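Local coordinates for anthranilate synthase component I (Streptococcus pneumoniae serotype 4, PDB 5KCK), which is probably one component of a two-component enzyme, a mixed helix and sheet protein built around large antiparallel beta sheets, at residues S322-Y328 and T341-R347; T270-A274 and H303-V307; A255-V261 and D404-R410; G95-D100 and R387-A393; A354-L358 and L397-M403. One frame throughout, in Å; residues are numbered along the deposited sequence.

Contact 1: residues S322-Y328 and T341-R347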
# COMPACT_ATOMS: atom_id res chain seq x y z
N SER A 322 27.16 -11.42 -21.35
CA SER A 322 26.10 -10.55 -20.86
C SER A 322 25.60 -10.96 -19.48
O SER A 322 24.83 -10.21 -18.88
CB SER A 322 24.92 -10.53 -21.84
OG SER A 322 24.19 -11.75 -21.77
N VAL A 323 26.02 -12.12 -18.97
CA VAL A 323 25.59 -12.57 -17.65
C VAL A 323 26.19 -11.67 -16.58
O VAL A 323 27.41 -11.47 -16.52
CB VAL A 323 25.99 -14.03 -17.42
CG1 VAL A 323 25.52 -14.48 -16.05
CG2 VAL A 323 25.40 -14.92 -18.50
N GLN A 324 25.32 -11.11 -15.73
CA GLN A 324 25.73 -10.17 -14.69
C GLN A 324 25.05 -10.53 -13.38
O GLN A 324 23.84 -10.77 -13.36
CB GLN A 324 25.38 -8.72 -15.06
CG GLN A 324 25.86 -8.24 -16.42
CD GLN A 324 25.58 -6.75 -16.63
OE1 GLN A 324 24.61 -6.22 -16.10
NE2 GLN A 324 26.45 -6.08 -17.38
N VAL A 325 25.83 -10.56 -12.31
CA VAL A 325 25.29 -10.64 -10.95
C VAL A 325 25.17 -9.19 -10.48
O VAL A 325 26.17 -8.55 -10.15
CB VAL A 325 26.19 -11.47 -10.03
CG1 VAL A 325 25.61 -11.52 -8.62
CG2 VAL A 325 26.34 -12.87 -10.60
N THR A 326 23.95 -8.66 -10.50
CA THR A 326 23.73 -7.23 -10.33
C THR A 326 23.44 -6.86 -8.89
O THR A 326 23.52 -5.68 -8.53
CB THR A 326 22.57 -6.74 -11.19
OG1 THR A 326 21.35 -7.33 -10.72
CG2 THR A 326 22.79 -7.13 -12.66
N LYS A 327 23.09 -7.84 -8.08
CA LYS A 327 22.85 -7.63 -6.66
C LYS A 327 23.28 -8.93 -6.02
O LYS A 327 22.81 -9.99 -6.42
CB LYS A 327 21.37 -7.33 -6.40
CG LYS A 327 21.08 -6.67 -5.09
CD LYS A 327 19.64 -6.18 -5.05
CE LYS A 327 19.41 -5.04 -6.04
NZ LYS A 327 18.08 -4.40 -5.83
N TYR A 328 24.24 -8.87 -5.09
CA TYR A 328 24.91 -10.08 -4.66
C TYR A 328 24.83 -10.24 -3.15
O TYR A 328 25.34 -9.40 -2.40
CB TYR A 328 26.38 -10.12 -5.09
CG TYR A 328 27.00 -11.42 -4.66
CD1 TYR A 328 26.40 -12.63 -5.00
CD2 TYR A 328 28.15 -11.46 -3.88
CE1 TYR A 328 26.93 -13.84 -4.61
CE2 TYR A 328 28.70 -12.67 -3.48
CZ TYR A 328 28.08 -13.85 -3.85
OH TYR A 328 28.58 -15.08 -3.48
N THR A 341 19.85 -12.95 -0.58
CA THR A 341 19.23 -12.71 -1.88
C THR A 341 20.22 -12.17 -2.90
O THR A 341 21.13 -11.40 -2.58
CB THR A 341 18.04 -11.75 -1.76
OG1 THR A 341 17.30 -11.73 -2.99
CG2 THR A 341 18.51 -10.34 -1.47
N SER A 342 20.01 -12.56 -4.16
CA SER A 342 20.84 -12.10 -5.27
C SER A 342 19.99 -12.01 -6.54
O SER A 342 18.91 -12.60 -6.63
CB SER A 342 22.03 -13.03 -5.52
OG SER A 342 22.89 -13.10 -4.39
N VAL A 343 20.53 -11.30 -7.53
CA VAL A 343 19.90 -11.14 -8.83
C VAL A 343 20.91 -11.49 -9.92
O VAL A 343 22.03 -10.97 -9.92
CB VAL A 343 19.35 -9.71 -9.03
CG1 VAL A 343 18.73 -9.54 -10.41
CG2 VAL A 343 18.33 -9.37 -7.94
N VAL A 344 20.52 -12.38 -10.83
CA VAL A 344 21.33 -12.77 -11.98
C VAL A 344 20.53 -12.46 -13.24
O VAL A 344 19.34 -12.78 -13.31
CB VAL A 344 21.71 -14.26 -11.94
CG1 VAL A 344 22.76 -14.56 -13.02
CG2 VAL A 344 22.22 -14.64 -10.55
N LYS A 345 21.19 -11.84 -14.22
CA LYS A 345 20.54 -11.44 -15.46
C LYS A 345 21.43 -11.77 -16.65
O LYS A 345 22.67 -11.74 -16.54
CB LYS A 345 20.22 -9.93 -15.48
CG LYS A 345 19.14 -9.50 -14.51
CD LYS A 345 19.04 -7.98 -14.44
CE LYS A 345 17.83 -7.55 -13.62
NZ LYS A 345 16.56 -8.11 -14.20
N GLY A 346 20.80 -12.04 -17.78
CA GLY A 346 21.51 -12.19 -19.04
C GLY A 346 20.63 -11.84 -20.22
O GLY A 346 19.41 -11.78 -20.11
N ARG A 347 21.28 -11.64 -21.37
CA ARG A 347 20.58 -11.31 -22.61
C ARG A 347 20.30 -12.59 -23.41
O ARG A 347 21.22 -13.20 -23.95
CB ARG A 347 21.40 -10.32 -23.43
CG ARG A 347 20.69 -9.78 -24.66
CD ARG A 347 21.53 -8.72 -25.36
NE ARG A 347 21.95 -7.67 -24.44
CZ ARG A 347 21.18 -6.64 -24.07
NH1 ARG A 347 19.95 -6.52 -24.56
NH2 ARG A 347 21.64 -5.73 -23.22

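Contact 2: residues T270-A274 and H303-V307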
# COMPACT_ATOMS: atom_id res chain seq x y z
N THR A 270 17.03 -14.43 -12.84
CA THR A 270 16.74 -15.29 -11.71
C THR A 270 17.05 -14.53 -10.42
O THR A 270 17.81 -13.56 -10.41
CB THR A 270 17.54 -16.60 -11.72
OG1 THR A 270 18.95 -16.32 -11.66
CG2 THR A 270 17.23 -17.43 -12.96
N ASN A 271 16.46 -15.00 -9.34
CA ASN A 271 16.55 -14.33 -8.04
C ASN A 271 16.85 -15.39 -6.99
O ASN A 271 15.96 -15.81 -6.23
CB ASN A 271 15.26 -13.55 -7.76
CG ASN A 271 15.27 -12.88 -6.40
OD1 ASN A 271 14.33 -13.03 -5.63
ND2 ASN A 271 16.35 -12.15 -6.11
N PRO A 272 18.09 -15.86 -6.92
CA PRO A 272 18.44 -16.89 -5.93
C PRO A 272 18.08 -16.48 -4.52
O PRO A 272 18.49 -15.41 -4.04
CB PRO A 272 19.95 -17.05 -6.11
CG PRO A 272 20.20 -16.66 -7.50
CD PRO A 272 19.22 -15.56 -7.82
N ILE A 273 17.28 -17.31 -3.86
CA ILE A 273 16.90 -17.12 -2.46
C ILE A 273 17.33 -18.36 -1.71
O ILE A 273 16.83 -19.46 -1.98
CB ILE A 273 15.39 -16.88 -2.30
CG1 ILE A 273 14.93 -15.64 -3.09
CG2 ILE A 273 15.03 -16.74 -0.83
CD1 ILE A 273 15.40 -14.33 -2.50
N ALA A 274 18.27 -18.19 -0.78
CA ALA A 274 18.80 -19.27 0.05
C ALA A 274 19.82 -18.71 1.04
O ALA A 274 20.21 -19.39 1.99
CB ALA A 274 19.45 -20.35 -0.81
N HIS A 303 23.86 -20.27 -0.52
CA HIS A 303 23.41 -19.21 -1.41
C HIS A 303 24.31 -19.09 -2.64
O HIS A 303 23.83 -19.04 -3.77
CB HIS A 303 23.35 -17.89 -0.66
CG HIS A 303 22.93 -16.74 -1.52
ND1 HIS A 303 21.60 -16.44 -1.75
CD2 HIS A 303 23.65 -15.84 -2.23
CE1 HIS A 303 21.53 -15.39 -2.56
NE2 HIS A 303 22.76 -15.01 -2.86
N ARG A 304 25.62 -19.04 -2.42
CA ARG A 304 26.56 -18.94 -3.53
C ARG A 304 26.33 -20.05 -4.55
O ARG A 304 26.39 -19.82 -5.76
CB ARG A 304 27.99 -18.98 -2.98
CG ARG A 304 29.06 -18.51 -3.91
CD ARG A 304 30.40 -18.50 -3.17
NE ARG A 304 30.26 -17.93 -1.83
CZ ARG A 304 30.54 -18.58 -0.70
NH1 ARG A 304 31.00 -19.83 -0.72
NH2 ARG A 304 30.37 -17.97 0.47
N MSE A 305 26.03 -21.26 -4.07
CA MSE A 305 25.77 -22.40 -4.92
C MSE A 305 24.56 -22.14 -5.81
O MSE A 305 24.54 -22.51 -6.99
CB MSE A 305 25.55 -23.65 -4.07
CG MSE A 305 26.12 -24.94 -4.65
SE MSE A 305 26.90 -26.08 -3.26
CE MSE A 305 28.56 -25.10 -2.93
N LEU A 306 23.55 -21.48 -5.25
CA LEU A 306 22.36 -21.15 -6.03
C LEU A 306 22.64 -20.02 -7.01
O LEU A 306 22.09 -20.01 -8.12
CB LEU A 306 21.20 -20.78 -5.11
CG LEU A 306 19.85 -21.32 -5.57
CD1 LEU A 306 19.78 -22.83 -5.38
CD2 LEU A 306 18.73 -20.61 -4.84
N VAL A 307 23.47 -19.06 -6.62
CA VAL A 307 23.86 -18.00 -7.55
C VAL A 307 24.59 -18.60 -8.74
O VAL A 307 24.30 -18.29 -9.90
CB VAL A 307 24.72 -16.94 -6.84
CG1 VAL A 307 25.18 -15.88 -7.84
CG2 VAL A 307 23.93 -16.30 -5.70

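Contact 3: residues A255-V261 and D404-R410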
# COMPACT_ATOMS: atom_id res chain seq x y z
N ALA A 255 1.13 -18.83 -2.34
CA ALA A 255 1.82 -17.61 -1.96
C ALA A 255 3.33 -17.85 -2.03
O ALA A 255 4.06 -17.69 -1.05
CB ALA A 255 1.40 -17.16 -0.56
N SER A 256 3.81 -18.27 -3.19
CA SER A 256 5.23 -18.56 -3.35
C SER A 256 6.05 -17.29 -3.23
O SER A 256 5.78 -16.31 -3.93
CB SER A 256 5.50 -19.21 -4.69
OG SER A 256 6.90 -19.35 -4.87
N PRO A 257 7.06 -17.25 -2.36
CA PRO A 257 7.96 -16.09 -2.30
C PRO A 257 9.18 -16.18 -3.21
O PRO A 257 9.98 -15.24 -3.23
CB PRO A 257 8.39 -16.10 -0.82
CG PRO A 257 8.37 -17.55 -0.44
CD PRO A 257 7.29 -18.21 -1.26
N GLU A 258 9.32 -17.25 -3.99
CA GLU A 258 10.54 -17.52 -4.74
C GLU A 258 10.23 -17.58 -6.23
O GLU A 258 9.53 -18.48 -6.69
CB GLU A 258 11.20 -18.82 -4.27
CG GLU A 258 11.53 -18.84 -2.78
CD GLU A 258 12.41 -20.01 -2.38
OE1 GLU A 258 12.99 -20.66 -3.29
OE2 GLU A 258 12.53 -20.29 -1.17
N SER A 259 10.76 -16.62 -6.98
CA SER A 259 10.68 -16.66 -8.43
C SER A 259 11.51 -17.81 -8.98
O SER A 259 12.61 -18.08 -8.48
CB SER A 259 11.16 -15.34 -9.03
OG SER A 259 11.24 -15.44 -10.44
N LEU A 260 10.99 -18.51 -9.98
CA LEU A 260 11.83 -19.47 -10.69
C LEU A 260 12.65 -18.77 -11.77
O LEU A 260 13.87 -18.91 -11.80
CB LEU A 260 10.98 -20.58 -11.33
CG LEU A 260 11.76 -21.54 -12.25
CD1 LEU A 260 12.57 -22.58 -11.45
CD2 LEU A 260 10.86 -22.24 -13.26
N VAL A 261 11.99 -18.01 -12.64
CA VAL A 261 12.65 -17.35 -13.75
C VAL A 261 11.67 -16.35 -14.35
O VAL A 261 10.46 -16.58 -14.33
CB VAL A 261 13.12 -18.36 -14.81
CG1 VAL A 261 11.93 -18.96 -15.56
CG2 VAL A 261 14.11 -17.72 -15.78
N ASP A 404 6.80 -14.61 -16.48
CA ASP A 404 7.15 -14.51 -15.07
C ASP A 404 6.62 -15.75 -14.36
O ASP A 404 5.41 -15.96 -14.29
CB ASP A 404 6.60 -13.23 -14.45
CG ASP A 404 7.14 -12.97 -13.06
OD1 ASP A 404 8.06 -13.71 -12.64
OD2 ASP A 404 6.65 -12.03 -12.40
N LEU A 405 7.53 -16.57 -13.82
CA LEU A 405 7.18 -17.86 -13.25
C LEU A 405 7.69 -17.96 -11.81
O LEU A 405 8.87 -17.71 -11.55
CB LEU A 405 7.77 -19.00 -14.09
CG LEU A 405 7.15 -19.22 -15.47
CD1 LEU A 405 7.88 -20.34 -16.17
CD2 LEU A 405 5.66 -19.53 -15.36
N ALA A 406 6.80 -18.33 -10.90
CA ALA A 406 7.18 -18.63 -9.52
C ALA A 406 7.47 -20.12 -9.35
O ALA A 406 6.89 -20.98 -10.04
CB ALA A 406 6.06 -18.21 -8.56
N ILE A 407 8.37 -20.44 -8.42
CA ILE A 407 8.53 -21.82 -7.97
C ILE A 407 7.29 -22.26 -7.21
O ILE A 407 6.84 -21.57 -6.29
CB ILE A 407 9.77 -21.95 -7.07
CG1 ILE A 407 11.02 -21.37 -7.74
CG2 ILE A 407 9.98 -23.41 -6.67
CD1 ILE A 407 12.22 -21.33 -6.80
N ALA A 408 6.75 -23.43 -7.55
CA ALA A 408 5.49 -23.89 -6.94
C ALA A 408 5.76 -24.54 -5.58
O ALA A 408 5.61 -25.74 -5.36
CB ALA A 408 4.77 -24.84 -7.89
N ILE A 409 6.19 -23.70 -4.64
CA ILE A 409 6.22 -24.05 -3.23
C ILE A 409 5.18 -23.19 -2.53
O ILE A 409 4.65 -22.24 -3.09
CB ILE A 409 7.60 -23.84 -2.59
CG1 ILE A 409 8.01 -22.38 -2.72
CG2 ILE A 409 8.65 -24.78 -3.20
CD1 ILE A 409 9.41 -22.10 -2.21
N ARG A 410 4.91 -23.52 -1.27
CA ARG A 410 3.88 -22.84 -0.49
C ARG A 410 2.58 -22.74 -1.29
O ARG A 410 1.91 -21.71 -1.33
CB ARG A 410 4.36 -21.46 -0.04
CG ARG A 410 5.58 -21.50 0.87
CD ARG A 410 5.20 -21.09 2.28
NE ARG A 410 4.53 -19.80 2.26
CZ ARG A 410 5.17 -18.63 2.26
NH1 ARG A 410 6.50 -18.60 2.29
NH2 ARG A 410 4.49 -17.50 2.23

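Contact 4: residues G95-D100 and R387-A393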
# COMPACT_ATOMS: atom_id res chain seq x y z
N GLY A 95 -1.29 -20.09 -15.88
CA GLY A 95 -1.36 -21.50 -15.52
C GLY A 95 -0.08 -21.96 -14.87
O GLY A 95 0.64 -21.16 -14.26
N PHE A 96 0.20 -23.26 -14.99
CA PHE A 96 1.36 -23.85 -14.33
C PHE A 96 2.01 -24.91 -15.21
O PHE A 96 1.40 -25.46 -16.14
CB PHE A 96 1.01 -24.50 -12.98
CG PHE A 96 0.20 -25.74 -13.11
CD1 PHE A 96 -1.19 -25.67 -13.15
CD2 PHE A 96 0.80 -26.98 -13.21
CE1 PHE A 96 -1.95 -26.82 -13.27
CE2 PHE A 96 0.04 -28.13 -13.34
CZ PHE A 96 -1.33 -28.05 -13.37
N VAL A 97 3.25 -25.22 -14.86
CA VAL A 97 4.02 -26.31 -15.43
C VAL A 97 4.41 -27.21 -14.27
O VAL A 97 5.08 -26.77 -13.32
CB VAL A 97 5.25 -25.80 -16.19
CG1 VAL A 97 6.12 -26.93 -16.66
CG2 VAL A 97 4.81 -24.96 -17.37
N GLY A 98 3.96 -28.46 -14.31
CA GLY A 98 4.25 -29.37 -13.22
C GLY A 98 5.71 -29.77 -13.17
O GLY A 98 6.43 -29.72 -14.17
N TYR A 99 6.15 -30.15 -11.98
CA TYR A 99 7.52 -30.62 -11.79
C TYR A 99 7.88 -31.69 -12.81
O TYR A 99 8.98 -31.68 -13.37
CB TYR A 99 7.67 -31.15 -10.37
CG TYR A 99 8.96 -31.88 -10.06
CD1 TYR A 99 9.07 -33.26 -10.26
CD2 TYR A 99 10.04 -31.21 -9.51
CE1 TYR A 99 10.24 -33.95 -9.95
CE2 TYR A 99 11.21 -31.88 -9.19
CZ TYR A 99 11.31 -33.25 -9.41
OH TYR A 99 12.47 -33.90 -9.10
N ASP A 100 6.94 -32.59 -13.10
CA ASP A 100 7.21 -33.76 -13.92
C ASP A 100 7.35 -33.44 -15.40
O ASP A 100 7.75 -34.32 -16.17
CB ASP A 100 6.12 -34.79 -13.67
CG ASP A 100 6.00 -35.14 -12.20
OD1 ASP A 100 6.76 -36.02 -11.76
OD2 ASP A 100 5.20 -34.51 -11.48
N ARG A 387 5.09 -35.75 -7.83
CA ARG A 387 5.06 -34.41 -7.24
C ARG A 387 3.94 -33.57 -7.83
O ARG A 387 3.22 -32.88 -7.09
CB ARG A 387 6.41 -33.72 -7.42
CG ARG A 387 7.43 -34.22 -6.41
CD ARG A 387 8.78 -33.56 -6.56
NE ARG A 387 9.59 -33.84 -5.38
CZ ARG A 387 10.68 -33.16 -5.06
NH1 ARG A 387 11.09 -32.17 -5.84
NH2 ARG A 387 11.35 -33.47 -3.96
N GLY A 388 3.76 -33.60 -9.15
CA GLY A 388 2.67 -32.85 -9.75
C GLY A 388 2.95 -31.36 -9.74
O GLY A 388 4.02 -30.90 -10.18
N VAL A 389 1.99 -30.59 -9.24
CA VAL A 389 2.14 -29.13 -9.20
C VAL A 389 3.32 -28.74 -8.32
O VAL A 389 4.14 -27.89 -8.69
CB VAL A 389 0.84 -28.46 -8.72
CG1 VAL A 389 1.10 -26.97 -8.43
CG2 VAL A 389 -0.27 -28.63 -9.75
N TYR A 390 3.42 -29.35 -7.13
CA TYR A 390 4.50 -29.03 -6.21
C TYR A 390 5.85 -29.10 -6.90
O TYR A 390 6.14 -30.07 -7.61
CB TYR A 390 4.47 -29.99 -5.01
CG TYR A 390 5.75 -29.90 -4.19
CD1 TYR A 390 5.96 -28.84 -3.33
CD2 TYR A 390 6.73 -30.87 -4.28
CE1 TYR A 390 7.11 -28.74 -2.58
CE2 TYR A 390 7.90 -30.78 -3.52
CZ TYR A 390 8.07 -29.70 -2.67
OH TYR A 390 9.21 -29.57 -1.91
N ALA A 391 6.67 -28.07 -6.68
CA ALA A 391 8.05 -27.94 -7.16
C ALA A 391 8.13 -27.69 -8.66
O ALA A 391 9.21 -27.84 -9.25
CB ALA A 391 8.90 -29.17 -6.81
N GLY A 392 7.02 -27.36 -9.31
CA GLY A 392 7.05 -26.91 -10.69
C GLY A 392 7.10 -25.39 -10.76
O GLY A 392 7.77 -24.76 -9.94
N ALA A 393 6.36 -24.80 -11.70
CA ALA A 393 6.42 -23.38 -11.99
C ALA A 393 5.02 -22.85 -12.25
O ALA A 393 4.24 -23.48 -12.97
CB ALA A 393 7.31 -23.09 -13.22

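Contact 5: residues A354-L358 and L397-M403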
# COMPACT_ATOMS: atom_id res chain seq x y z
N ALA A 354 11.26 -17.55 -24.22
CA ALA A 354 11.01 -17.81 -22.81
C ALA A 354 10.92 -19.31 -22.51
O ALA A 354 11.21 -19.72 -21.38
CB ALA A 354 9.72 -17.11 -22.36
N MSE A 355 10.51 -20.13 -23.48
CA MSE A 355 10.46 -21.58 -23.26
C MSE A 355 11.83 -22.15 -22.93
O MSE A 355 11.96 -23.03 -22.09
CB MSE A 355 9.87 -22.30 -24.47
CG MSE A 355 8.49 -21.80 -24.85
SE MSE A 355 7.14 -22.15 -23.47
CE MSE A 355 7.37 -20.59 -22.28
N ASP A 356 12.86 -21.65 -23.62
CA ASP A 356 14.22 -22.06 -23.32
C ASP A 356 14.64 -21.60 -21.93
O ASP A 356 15.36 -22.32 -21.24
CB ASP A 356 15.17 -21.54 -24.40
CG ASP A 356 14.73 -21.98 -25.80
OD1 ASP A 356 14.84 -23.20 -26.08
OD2 ASP A 356 14.26 -21.13 -26.59
N ALA A 357 14.17 -20.43 -21.49
CA ALA A 357 14.42 -20.00 -20.12
C ALA A 357 13.76 -20.94 -19.13
O ALA A 357 14.33 -21.27 -18.09
CB ALA A 357 13.93 -18.57 -19.92
N LEU A 358 12.54 -21.39 -19.45
CA LEU A 358 11.83 -22.30 -18.57
C LEU A 358 12.54 -23.65 -18.52
O LEU A 358 12.77 -24.19 -17.44
CB LEU A 358 10.39 -22.47 -19.06
CG LEU A 358 9.59 -23.60 -18.43
CD1 LEU A 358 9.55 -23.41 -16.94
CD2 LEU A 358 8.19 -23.62 -19.00
N LEU A 397 2.62 -16.48 -19.20
CA LEU A 397 3.39 -16.23 -20.42
C LEU A 397 2.62 -15.19 -21.23
O LEU A 397 1.52 -15.46 -21.71
CB LEU A 397 3.59 -17.52 -21.22
CG LEU A 397 4.22 -17.35 -22.61
CD1 LEU A 397 5.72 -17.02 -22.50
CD2 LEU A 397 4.00 -18.62 -23.44
N SER A 398 3.20 -14.00 -21.35
CA SER A 398 2.52 -12.92 -22.04
C SER A 398 2.63 -13.07 -23.55
O SER A 398 3.61 -13.61 -24.08
CB SER A 398 3.10 -11.58 -21.61
OG SER A 398 2.47 -10.53 -22.31
N ALA A 399 1.61 -12.56 -24.25
CA ALA A 399 1.62 -12.53 -25.71
C ALA A 399 2.83 -11.78 -26.27
O ALA A 399 3.24 -12.03 -27.41
CB ALA A 399 0.33 -11.89 -26.21
N THR A 400 3.40 -10.86 -25.50
CA THR A 400 4.65 -10.22 -25.90
C THR A 400 5.83 -11.18 -25.94
O THR A 400 6.89 -10.82 -26.45
CB THR A 400 4.99 -9.07 -24.96
OG1 THR A 400 5.30 -9.61 -23.65
CG2 THR A 400 3.83 -8.09 -24.85
N GLY A 401 5.68 -12.38 -25.39
CA GLY A 401 6.81 -13.26 -25.16
C GLY A 401 7.51 -13.06 -23.83
O GLY A 401 8.41 -13.84 -23.50
N ASP A 402 7.14 -12.03 -23.07
CA ASP A 402 7.59 -11.91 -21.69
C ASP A 402 6.98 -13.03 -20.84
O ASP A 402 5.95 -13.62 -21.19
CB ASP A 402 7.20 -10.56 -21.09
CG ASP A 402 8.04 -9.42 -21.63
OD1 ASP A 402 9.04 -9.68 -22.33
OD2 ASP A 402 7.69 -8.25 -21.35
N MSE A 403 7.62 -13.29 -19.71
CA MSE A 403 7.21 -14.40 -18.86
C MSE A 403 7.62 -14.15 -17.43
O MSE A 403 8.66 -13.55 -17.18
CB MSE A 403 7.83 -15.71 -19.35
CG MSE A 403 7.34 -16.92 -18.60
SE MSE A 403 8.14 -18.57 -19.27
CE MSE A 403 10.00 -18.24 -18.71
O HOH W 1 10.16 -15.00 -25.17

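Contact 1: residues S322-Y328 and T341-R347
A beta hairpin closes one edge of the large antiparallel sheet here: strand 324-333 is outermost within the chain, and strand 338-347 lies between it and strand 267-270. Backbone hydrogen bonds carry the pairing. Gln324 and Lys345 form a hydrogen-bonded pair, with Gln324 N to Lys345 O at 2.8 Å and Lys345 N to Gln324 O at 3.0 Å; Val325 and Val344 make the following non-hydrogen-bonded pair. The register then slips by one in a beta bulge, so that Thr326 N donates to Val343 O (3.1 Å) while Val343 N donates to Lys327 O (2.9 Å). Apolar contact is loose: Val323 CG1 comes within 4.1 Å of Val344 CG1, and Val344 also packs on Ile314 of helix 297-316. On the other face, Gln324, Lys327, Val343 and Lys345 set out their side chains, Lys345 NZ reaching Thr269. At the far end a side chain takes over from the backbone: Ser322 OG, itself bonded to Glu319 O, accepts a hydrogen bond from Arg347 N at 2.9 Å.

Contact 2: residues T270-A274 and H303-V307
Pro272 is the bump of this contact. Its ring presses into a hollow on helix 297-316 formed by His303, Leu306 and Val307, residues that come round to the same side. Pro272 CB lies 4.0 Å from Leu306 CD2 and 4.1 Å from Val307 CG2, and Pro272 CG is 3.9 Å from Val307 CA, so the ring reaches the helix backbone itself. Leu306 in turn projects against the backbone of 272-274, its CD2 meeting Ala274 CB at 4.1 Å and Ile273 O at 3.6 Å. The His303 imidazole meets the segment edge-on: Pro272 O is 3.4 Å from His303 CE1. No hydrogen bond joins the segments directly; they meet by shape and apolar contact. The loop runs on from strand 267-270 and keeps bonding to strand 338-347, with Pro272 paired to Ser342 through the backbone; His303 NE2 bonds to Ser342 OG. The helix thus packs over one face of the edge strands 338-347 and 324-333, Arg304 and Val307 touching Tyr328.

Contact 3: residues A255-V261 and D404-R410
A classic beta bulge marks this antiparallel pairing of strands 259-264 and 403-407, deep in the large sheet and near the centre of the chain. Leu260 and Val261 both face Leu405, whose carbonyl accepts from Leu260 N at 2.8 Å and, weakly, from Val261 N at 3.3 Å; Leu405 N returns a bond to Val261 O at 3.0 Å. One pair further along, Ser259 and Ala406 approach to 4.2 Å between their CA atoms, and Ile407 N then donates to Glu258 O (2.9 Å). Beyond the regular strands a side chain continues the ladder, as Ser256 OG gives a short 2.6 Å hydrogen bond to Ile407 O. That same carbonyl accepts from Ile409 N at 2.8 Å, closing an inverse gamma turn centred on Ala408. Past the turn, Ala255 N bonds to Arg410 O at 3.2 Å, and the Arg410 guanidinium spreads one face over Ala255 O and Pro257 CD. Apolar contact accompanies the bonds: Leu260 CB packs 3.7 Å from Ile407 CG1, and Leu260 and Leu405 both touch Leu358 of helix 354-361. Asp404 OD1 bonds to Tyr241 OH. Two residues set against one are the hallmark of a classic bulge between antiparallel strands, here near the end of the strand pairing, where segment 255-259 enters the sheet and 407-410 leaves it, still hydrogen-bonded.

Contact 4: residues G95-D100 and R387-A393
Tyr99 lays its ring against the aliphatic part of Arg387: Arg387 CD stands 3.6 Å from the ring centroid, almost on its normal, in a CH-pi contact, and the guanidinium adds an off-centre cation-pi interaction, with Arg387 CZ 4.7 Å from the same centroid. Ala391 CB touches Tyr99 CD2 at 3.6 Å. A second CH-pi contact joins Phe96 and Val389, Val389 CG2 lying 3.9 Å from the Phe96 ring centroid over its face. Backbone bonds align the segments: Val97 N to Ala393 O (2.8 Å) and Ala393 N to Val97 O (2.9 Å) form one antiparallel pair, at the end of strand 92-97 and the start of strand 393-398. Beyond it, Tyr99 N donates to Gly388 O and Gly388 N to Asp100 OD2, both at 2.9 Å. Between these bonds the chain reverses in a type II turn from Val389 to Gly392, Gly392 N bonding to Val389 O at 3.0 Å. Gly392 CA lies 3.3 Å from Val97 O, and a beta carbon would point straight at that carbonyl and clash. Arg387 also forms a salt bridge with Glu383 and bonds to Val367 O, while Asp100 OD1 bonds to Tyr380 OH. The chemistry implies that the buried charges of Arg387 and Asp100 can sit among aromatic and aliphatic side chains because specific polar partners meet them.

Contact 5: residues A354-L358 and L397-M403
This buried apolar contact sets the first turn of helix 354-361 against the end of the beta hairpin formed by strands 393-398 and 403-407. Met403, modelled as selenomethionine, is its centrepiece. Its side chain extends toward the helix and its end meets four residues there: Met403 SE lies 3.8 Å from Ala354 CB and 3.7 Å from Met355 CE, while Met403 CE is 4.1 Å from Ala357 CB and 4.3 Å from Leu358 CB. That methyl also comes within 3.3 Å of Ala354 O, the carbonyl that receives the helical bond from Leu358 N. Leu397, on the partner strand, adds its CD1 at 4.0 Å from Ala354 CB and 3.9 Å from Met355 CE. No direct hydrogen bond joins the segments; instead water 1 donates to Gly401 O (2.7 Å) and accepts from Ala354 N (2.9 Å), linking the start of the helix to the hairpin loop. Helix 70-78 touches Met355, Leu358 and Leu397, and Val263 touches Ala354 and Ala357. In the loop, Gly401 N bonds to Ser398 O at 2.7 Å in a type I turn, Ser398 N to Asp402 O at 2.8 Å, and Gly401 has a positive phi of 88°. Asp402 N also bonds to Thr400 OG1 at 3.1 Å, an ST turn. A type I turn whose fourth residue is a positive-phi glycine, forming a G1 bulge, is typical of a 3:5 beta hairpin.

Contacts 1, 3, 4 and 5 all reach the eleven-stranded antiparallel sheet, and contact 2 packs a loop and helix 297-316 near its edge. Contacts 1 and 2 are neighbours, centres 10 Å apart, touching through Ser342 and His303. Contacts 3 and 4, centres 11 Å apart, meet where Ala408 bonds to Ala391 and Gly392; contact 5 joins both through Leu358. Contact 1 lies about 25 Å between centres from contact 4. Along the chain, contacts 2, 1 and 5 follow in series within the span bridged by contact 3, whereas contact 4 crosses contacts 3 and 5 and reaches back to residues 95-100, so the sheet unites the N-terminal and C-terminal family regions in one framework.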